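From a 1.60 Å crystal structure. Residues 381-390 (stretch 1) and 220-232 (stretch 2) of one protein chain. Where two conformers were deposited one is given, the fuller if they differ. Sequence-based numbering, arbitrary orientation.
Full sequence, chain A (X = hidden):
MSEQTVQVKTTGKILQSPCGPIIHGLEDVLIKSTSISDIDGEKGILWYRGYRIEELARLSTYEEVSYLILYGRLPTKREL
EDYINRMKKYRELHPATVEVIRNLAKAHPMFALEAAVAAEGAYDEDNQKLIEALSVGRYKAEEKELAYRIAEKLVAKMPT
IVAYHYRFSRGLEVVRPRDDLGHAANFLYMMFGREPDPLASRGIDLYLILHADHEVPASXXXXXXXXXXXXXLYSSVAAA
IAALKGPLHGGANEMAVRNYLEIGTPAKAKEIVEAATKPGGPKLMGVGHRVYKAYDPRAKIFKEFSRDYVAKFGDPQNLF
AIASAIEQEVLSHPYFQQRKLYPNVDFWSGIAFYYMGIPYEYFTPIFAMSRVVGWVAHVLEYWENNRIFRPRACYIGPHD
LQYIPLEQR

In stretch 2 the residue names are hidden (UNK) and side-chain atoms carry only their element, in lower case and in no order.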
# COMPACT_ATOMS: atom_id res chain seq x y z
N GLU A 381 -7.11 -10.99 -10.83
CA GLU A 381 -6.73 -12.38 -10.79
C GLU A 381 -6.77 -12.93 -9.37
O GLU A 381 -7.32 -13.99 -9.11
CB GLU A 381 -5.35 -12.58 -11.40
CG GLU A 381 -4.91 -14.02 -11.45
CD GLU A 381 -3.60 -14.18 -12.15
OE1 GLU A 381 -2.59 -13.67 -11.63
OE2 GLU A 381 -3.59 -14.83 -13.23
N TYR A 382 -6.20 -12.18 -8.42
CA TYR A 382 -6.18 -12.60 -7.03
C TYR A 382 -7.60 -12.75 -6.50
O TYR A 382 -7.89 -13.66 -5.73
CB TYR A 382 -5.39 -11.62 -6.17
CG TYR A 382 -5.05 -12.19 -4.82
CD1 TYR A 382 -4.14 -13.23 -4.73
CD2 TYR A 382 -5.64 -11.70 -3.66
CE1 TYR A 382 -3.83 -13.79 -3.51
CE2 TYR A 382 -5.30 -12.24 -2.42
CZ TYR A 382 -4.41 -13.31 -2.36
OH TYR A 382 -4.08 -13.89 -1.16
N TRP A 383 -8.46 -11.81 -6.87
CA TRP A 383 -9.85 -11.83 -6.44
C TRP A 383 -10.65 -13.03 -6.94
O TRP A 383 -11.79 -13.24 -6.50
CB TRP A 383 -10.57 -10.54 -6.82
CG TRP A 383 -10.23 -9.37 -5.95
CD1 TRP A 383 -9.56 -9.39 -4.75
CD2 TRP A 383 -10.78 -8.05 -6.08
NE1 TRP A 383 -9.57 -8.14 -4.20
CE2 TRP A 383 -10.33 -7.30 -4.97
CE3 TRP A 383 -11.58 -7.43 -7.04
CZ2 TRP A 383 -10.66 -5.96 -4.79
CZ3 TRP A 383 -11.91 -6.10 -6.86
CH2 TRP A 383 -11.45 -5.37 -5.74
N GLU A 384 -10.10 -13.79 -7.90
CA GLU A 384 -10.75 -15.04 -8.30
C GLU A 384 -10.65 -16.09 -7.19
O GLU A 384 -11.37 -17.08 -7.20
CB GLU A 384 -10.15 -15.58 -9.60
CG GLU A 384 -10.51 -14.73 -10.79
CD GLU A 384 -12.01 -14.76 -11.07
OE1 GLU A 384 -12.54 -15.84 -11.41
OE2 GLU A 384 -12.66 -13.70 -10.95
N ASN A 385 -9.72 -15.90 -6.26
CA ASN A 385 -9.59 -16.80 -5.12
C ASN A 385 -8.90 -15.99 -4.03
O ASN A 385 -7.73 -16.21 -3.73
CB ASN A 385 -8.77 -18.05 -5.44
CG ASN A 385 -8.83 -19.07 -4.31
OD1 ASN A 385 -9.68 -18.99 -3.43
ND2 ASN A 385 -7.97 -20.08 -4.38
N ASN A 386 -9.62 -15.02 -3.51
CA ASN A 386 -9.03 -14.10 -2.57
C ASN A 386 -8.78 -14.71 -1.22
O ASN A 386 -9.57 -15.52 -0.73
CB ASN A 386 -9.93 -12.89 -2.36
CG ASN A 386 -9.25 -11.82 -1.53
OD1 ASN A 386 -8.29 -11.21 -1.98
ND2 ASN A 386 -9.72 -11.62 -0.31
N ARG A 387 -7.67 -14.31 -0.61
CA ARG A 387 -7.41 -14.65 0.77
C ARG A 387 -6.67 -13.47 1.37
O ARG A 387 -5.63 -13.07 0.85
CB ARG A 387 -6.55 -15.91 0.93
CG ARG A 387 -6.31 -16.32 2.39
CD ARG A 387 -7.61 -16.74 3.04
NE ARG A 387 -7.42 -17.40 4.34
CZ ARG A 387 -7.30 -18.71 4.51
NH1 ARG A 387 -7.30 -19.54 3.47
NH2 ARG A 387 -7.15 -19.21 5.73
N ILE A 388 -7.16 -12.94 2.48
CA ILE A 388 -6.47 -11.83 3.12
C ILE A 388 -5.07 -12.27 3.56
O ILE A 388 -4.87 -13.38 4.05
CB ILE A 388 -7.26 -11.30 4.31
CG1 ILE A 388 -6.62 -10.04 4.88
CG2 ILE A 388 -7.43 -12.40 5.34
CD1 ILE A 388 -7.51 -9.32 5.86
N PHE A 389 -4.09 -11.40 3.34
CA PHE A 389 -2.73 -11.69 3.77
C PHE A 389 -2.65 -11.63 5.30
O PHE A 389 -3.15 -10.69 5.92
CB PHE A 389 -1.70 -10.80 3.09
CG PHE A 389 -1.44 -11.19 1.67
CD1 PHE A 389 -0.50 -12.18 1.37
CD2 PHE A 389 -2.21 -10.69 0.65
CE1 PHE A 389 -0.28 -12.56 0.04
CE2 PHE A 389 -2.03 -11.09 -0.65
CZ PHE A 389 -1.06 -12.02 -0.96
N ARG A 390 -2.06 -12.68 5.88
CA ARG A 390 -1.97 -12.85 7.32
C ARG A 390 -0.56 -13.27 7.77
O ARG A 390 -0.41 -14.31 8.41
CB ARG A 390 -2.95 -13.95 7.76
CG ARG A 390 -4.42 -13.61 7.60
CD ARG A 390 -5.31 -14.81 7.90
NE ARG A 390 -6.73 -14.49 7.79
CZ ARG A 390 -7.71 -15.39 7.72
NH1 ARG A 390 -7.42 -16.69 7.69
NH2 ARG A 390 -8.97 -14.99 7.63
N UNK A 220 3.41 -4.36 -7.29
CA UNK A 220 2.36 -5.34 -7.59
C UNK A 220 1.96 -6.10 -6.32
O UNK A 220 0.79 -6.38 -6.09
c UNK A 220 1.75 -7.26 -9.07
o UNK A 220 3.19 -5.49 -9.83
c UNK A 220 2.82 -6.27 -8.68
N UNK A 221 2.95 -6.39 -5.47
CA UNK A 221 2.67 -7.06 -4.21
C UNK A 221 1.83 -6.18 -3.29
O UNK A 221 0.87 -6.66 -2.67
c UNK A 221 2.72 -10.18 -1.25
c UNK A 221 2.84 -9.35 -2.33
c UNK A 221 3.79 -8.34 -2.34
c UNK A 221 3.97 -7.47 -3.54
c UNK A 221 3.61 -10.09 -0.22
c UNK A 221 4.60 -9.14 -0.22
c UNK A 221 4.71 -8.29 -1.30
N UNK A 222 2.19 -4.89 -3.21
CA UNK A 222 1.44 -3.92 -2.39
C UNK A 222 -0.02 -3.91 -2.82
O UNK A 222 -0.92 -3.92 -1.99
c UNK A 222 2.02 -2.53 -2.51
N UNK A 223 -0.25 -3.90 -4.13
CA UNK A 223 -1.62 -3.95 -4.66
C UNK A 223 -2.33 -5.22 -4.19
O UNK A 223 -3.52 -5.17 -3.85
c UNK A 223 -1.59 -3.88 -6.18
N UNK A 224 -1.62 -6.35 -4.18
CA UNK A 224 -2.21 -7.61 -3.69
C UNK A 224 -2.59 -7.51 -2.23
O UNK A 224 -3.62 -8.01 -1.82
c UNK A 224 -1.26 -8.79 -3.82
c UNK A 224 -1.21 -9.40 -5.19
c UNK A 224 -1.82 -10.49 -5.70
c UNK A 224 -0.50 -9.69 -7.25
n UNK A 224 -0.39 -8.91 -6.18
n UNK A 224 -1.38 -10.64 -6.99
N UNK A 225 -1.69 -6.96 -1.43
CA UNK A 225 -1.95 -6.92 0.02
C UNK A 225 -3.18 -6.07 0.32
O UNK A 225 -4.04 -6.45 1.11
c UNK A 225 -0.71 -6.41 0.78
c UNK A 225 0.42 -7.40 0.63
c UNK A 225 -1.05 -6.21 2.27
N UNK A 226 -3.27 -4.91 -0.33
CA UNK A 226 -4.39 -4.03 -0.16
C UNK A 226 -5.64 -4.68 -0.71
O UNK A 226 -6.66 -4.74 -0.03
c UNK A 226 -5.41 -1.84 -0.88
c UNK A 226 -4.13 -2.66 -0.81
c UNK A 226 -3.02 -1.93 -0.06
N UNK A 227 -5.56 -5.24 -1.92
CA UNK A 227 -6.73 -5.87 -2.51
C UNK A 227 -7.21 -7.07 -1.70
O UNK A 227 -8.41 -7.38 -1.70
c UNK A 227 -6.45 -6.28 -3.93
N UNK A 228 -6.30 -7.69 -0.96
CA UNK A 228 -6.64 -8.92 -0.22
C UNK A 228 -7.66 -8.70 0.90
O UNK A 228 -8.29 -9.65 1.36
o UNK A 228 -4.92 -8.98 1.49
c UNK A 228 -5.41 -9.63 0.34
N UNK A 229 -7.80 -7.44 1.33
CA UNK A 229 -8.77 -7.06 2.35
C UNK A 229 -10.11 -6.71 1.71
O UNK A 229 -11.05 -6.30 2.39
c UNK A 229 -8.33 -5.83 3.14
o UNK A 229 -8.32 -4.67 2.28
c UNK A 229 -6.97 -6.02 3.76
N UNK A 230 -10.15 -6.82 0.39
CA UNK A 230 -11.28 -6.43 -0.44
C UNK A 230 -11.43 -4.93 -0.53
O UNK A 230 -12.50 -4.41 -0.87
c UNK A 230 -13.92 -9.20 0.07
c UNK A 230 -12.58 -7.12 -0.05
c UNK A 230 -12.04 -9.09 -1.57
c UNK A 230 -12.52 -8.65 -0.21
N UNK A 231 -10.32 -4.21 -0.27
CA UNK A 231 -10.28 -2.78 -0.46
C UNK A 231 -10.43 -2.52 -1.97
O UNK A 231 -10.23 -3.42 -2.78
c UNK A 231 -8.96 -2.19 0.06
o UNK A 231 -8.96 -0.79 -0.06
N UNK A 232 -10.76 -1.30 -2.32
CA UNK A 232 -11.08 -1.00 -3.70
C UNK A 232 -9.88 -0.93 -4.62
O UNK A 232 -8.75 -0.72 -4.19
o UNK A 232 -10.84 1.71 -2.19
c UNK A 232 -11.07 1.48 -3.40
o UNK A 232 -10.68 2.20 -4.34
c UNK A 232 -11.88 0.27 -3.78

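Position 220 carries three side-chain atoms, one carbon bearing an oxygen and a carbon, and touches nothing on stretch 1. That fork of unlike atoms is a threonine, Thr-220. At 221 one carbon leads to a ring of six carbons with no hydroxyl, so this is Phe-221. Its ring turns an edge to the face of the Phe-389 ring, planes at 90°, with CE1 of Phe-221 4.0 Å from CE1 of Phe-389.

Positions 222 and 223 have a single side-chain carbon each and lie out of reach of stretch 1: Ala-222 and Ala-223, small enough for a buried helix.

At 224 one carbon bears a five-membered ring of three carbons and two nitrogens, the mark of histidine. His-224 directs the edge of its ring toward the face of Tyr-382 in an offset arrangement, centroids 5.4 Å apart. Its ND1 donates to O of Thr-220, 2.8 Å away, which ties the ring to the preceding helical turn, while NE2 is bonded elsewhere in the structure.

Position 225 has three carbons, the first forked: Val-225, whose CG2 lies over one face of the Phe-389 ring, 4.2 Å from CD2 of Phe-389. Position 226 has the same fork but points away from stretch 1; it is Val-226. The lone carbon of 227 identifies Ala-227. This slight side chain lies beside the indole of Trp-383, whose NE1 donates to O of Ala-227 at 2.9 Å.

At 228 one carbon bears one oxygen, hence Ser-228. Its OG donates to O of Val-225 (2.7 Å) and accepts from N of Phe-389 (3.2 Å), so a single hydroxyl links helix and loop. Position 229, a carbon bearing one oxygen and one carbon, is Thr-229; its CG2 meets CD1 of Ile-388 at 3.9 Å.

Four carbons forked at the second make 230 a leucine. Leu-230 has positive phi in a Schellman motif, and its CD2 lies 3.7 Å from NE1 of Trp-383. Position 231, one carbon and one oxygen, is Ser-231, pointing away, though its backbone O lies 3.3 Å from CZ2 of Trp-383. At 232 two carbons, the second with two oxygens, give Asp-232, which caps the helix that follows.

The contact combines packing with polar anchoring. Aromatic rings of stretch 1 pack along the helix, while near its end Trp-383 NE1 reaches O of Ala-227 and Asn-386 ND2 reaches O of Ser-228 at 3.0 Å. Ser-228 lies at the close approach of the backbones, its CA 4.4 Å from CA of Ile-388, where a small side chain fits.

Stretch 2, residues 220-232: TFAAHVVASTLSD
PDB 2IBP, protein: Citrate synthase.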